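Local coordinates for protein nucleoporin NUP159 (Saccharomyces cerevisiae, PDB 1XIP) that forms part of the nuclear pore complex and, through this N-terminal beta-propeller domain, tethers the helicase Dbp5 to the pore for mRNA export, at residues 338-343 with 366-371. Numbering follows the deposited sequence.
Sequences IGVAVD and VYILNN
V366 meets V340 methyl to methyl, CG1 to CG1 at 3.8 Å, on the sheet face that V342 and I368 share and that V340 and V342 turn to strand 279-284. Y367 is held through backbone and side chain. Its N donates to A341 O (2.8 Å) and its O accepts from A341 N, an antiparallel hydrogen-bonded pair. With CG anti to the carbonyl carbon (chi1 -72°), the ring slants back toward D343, oblique to the carboxylate, its CE1 lying 3.2 Å from D343 CB, and OH donates to D343 OD2 at 2.7 Å. That oxygen is met on its anti side, 34° out of the carboxylate plane; T346 OG1 also bonds to it, and V345 N donates to D343 OD1. A phenylalanine in place of Y367 would probably keep the ring against L43, I45 and helix 65-73 but leave D343 without its phenolic donor. I368 and V340 form a non-hydrogen-bonded antiparallel pair, the I368 CA-H pointing to G339 O. L369 N then bonds almost straight to G339 O (178°), while I338 and G339 both face L369 O, a geometry that fits a classic beta bulge at the corner the chain turns at I338, on the edge strand of this four-stranded propeller sheet. I338 CG2 lies 3.6 Å from N371 N, where strand 366-370 has ended. The regular backbone pairs and the buried phenol–carboxylate bond probably help to hold the register of this strand pair.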
loop_
_atom_site.group_PDB
_atom_site.type_symbol
_atom_site.label_atom_id
_atom_site.label_comp_id
_atom_site.label_asym_id
_atom_site.label_seq_id
_atom_site.Cartn_x
_atom_site.Cartn_y
_atom_site.Cartn_z
ATOM N N ILE A 338 -0.518 6.298 -5.600
ATOM C CA ILE A 338 -1.616 5.398 -5.921
ATOM C C ILE A 338 -1.065 3.981 -6.168
ATOM O O ILE A 338 -1.835 3.025 -6.327
ATOM C CB ILE A 338 -2.416 5.910 -7.139
ATOM C CG1 ILE A 338 -1.579 5.796 -8.418
ATOM C CG2 ILE A 338 -2.890 7.351 -6.924
ATOM C CD1 ILE A 338 -2.339 6.123 -9.664
ATOM N N GLY A 339 0.269 3.865 -6.190
ATOM C CA GLY A 339 0.962 2.587 -6.239
ATOM C C GLY A 339 2.436 2.739 -5.872
ATOM O O GLY A 339 3.020 3.842 -6.025
ATOM N N VAL A 340 3.037 1.643 -5.380
ATOM C CA VAL A 340 4.437 1.616 -4.931
ATOM C C VAL A 340 5.008 0.252 -5.287
ATOM O O VAL A 340 4.332 -0.739 -5.178
ATOM C CB VAL A 340 4.542 1.841 -3.388
ATOM C CG1 VAL A 340 5.964 1.884 -2.927
ATOM C CG2 VAL A 340 3.845 3.104 -2.953
ATOM N N ALA A 341 6.247 0.179 -5.730
ATOM C CA ALA A 341 6.811 -1.126 -6.088
ATOM C C ALA A 341 8.339 -1.116 -6.031
ATOM O O ALA A 341 8.941 -0.043 -5.982
ATOM C CB ALA A 341 6.319 -1.565 -7.459
ATOM N N VAL A 342 8.957 -2.298 -6.022
ATOM C CA VAL A 342 10.411 -2.400 -5.851
ATOM C C VAL A 342 11.125 -3.035 -7.025
ATOM O O VAL A 342 10.765 -4.116 -7.487
ATOM C CB VAL A 342 10.805 -3.168 -4.548
ATOM C CG1 VAL A 342 12.280 -3.046 -4.279
ATOM C CG2 VAL A 342 10.016 -2.618 -3.353
ATOM N N ASP A 343 12.167 -2.348 -7.471
ATOM C CA ASP A 343 12.967 -2.744 -8.610
ATOM C C ASP A 343 14.379 -3.072 -8.134
ATOM O O ASP A 343 15.038 -2.278 -7.481
ATOM C CB ASP A 343 12.950 -1.621 -9.649
ATOM C CG ASP A 343 14.012 -1.771 -10.744
ATOM O OD1 ASP A 343 14.538 -2.873 -11.001
ATOM O OD2 ASP A 343 14.363 -0.802 -11.428
ATOM N N VAL A 366 12.754 2.100 -5.232
ATOM C CA VAL A 366 11.334 2.222 -4.969
ATOM C C VAL A 366 10.699 3.115 -6.035
ATOM O O VAL A 366 11.058 4.299 -6.180
ATOM C CB VAL A 366 11.079 2.833 -3.555
ATOM C CG1 VAL A 366 9.603 2.849 -3.228
ATOM C CG2 VAL A 366 11.866 2.084 -2.480
ATOM N N TYR A 367 9.780 2.540 -6.800
ATOM C CA TYR A 367 8.989 3.292 -7.776
ATOM C C TYR A 367 7.694 3.695 -7.112
ATOM O O TYR A 367 7.016 2.832 -6.478
ATOM C CB TYR A 367 8.643 2.417 -8.970
ATOM C CG TYR A 367 9.779 2.085 -9.901
ATOM C CD1 TYR A 367 11.061 1.766 -9.422
ATOM C CD2 TYR A 367 9.569 2.045 -11.278
ATOM C CE1 TYR A 367 12.084 1.435 -10.294
ATOM C CE2 TYR A 367 10.584 1.703 -12.148
ATOM C CZ TYR A 367 11.835 1.403 -11.659
ATOM O OH TYR A 367 12.836 1.075 -12.554
ATOM N N ILE A 368 7.344 4.980 -7.238
ATOM C CA ILE A 368 6.118 5.529 -6.637
ATOM C C ILE A 368 5.284 6.250 -7.701
ATOM O O ILE A 368 5.812 7.113 -8.423
ATOM C CB ILE A 368 6.463 6.505 -5.466
ATOM C CG1 ILE A 368 7.394 5.822 -4.431
ATOM C CG2 ILE A 368 5.197 7.059 -4.821
ATOM C CD1 ILE A 368 7.814 6.695 -3.263
ATOM N N LEU A 369 3.993 5.886 -7.796
ATOM C CA LEU A 369 3.046 6.451 -8.772
ATOM C C LEU A 369 2.018 7.405 -8.125
ATOM O O LEU A 369 1.334 7.037 -7.159
ATOM C CB LEU A 369 2.296 5.326 -9.498
ATOM C CG LEU A 369 2.196 5.410 -11.027
ATOM C CD1 LEU A 369 0.994 4.629 -11.537
ATOM C CD2 LEU A 369 2.136 6.850 -11.508
ATOM N N ASN A 370 1.908 8.606 -8.709
ATOM C CA ASN A 370 1.018 9.726 -8.297
ATOM C C ASN A 370 -0.449 9.532 -8.540
ATOM O O ASN A 370 -0.832 8.788 -9.429
ATOM C CB ASN A 370 1.369 10.992 -9.084
ATOM C CG ASN A 370 2.280 11.902 -8.327
ATOM O OD1 ASN A 370 2.609 12.995 -8.790
ATOM N ND2 ASN A 370 2.703 11.463 -7.144
ATOM N N ASN A 371 -1.257 10.388 -7.935
ATOM C CA ASN A 371 -2.625 10.664 -8.361
ATOM C C ASN A 371 -2.664 11.410 -9.686
ATOM O O ASN A 371 -3.746 11.652 -10.235
ATOM C CB ASN A 371 -3.387 11.457 -7.292
ATOM C CG ASN A 371 -2.680 12.768 -6.893
ATOM O OD1 ASN A 371 -1.566 12.755 -6.366
ATOM N ND2 ASN A 371 -3.344 13.906 -7.140
#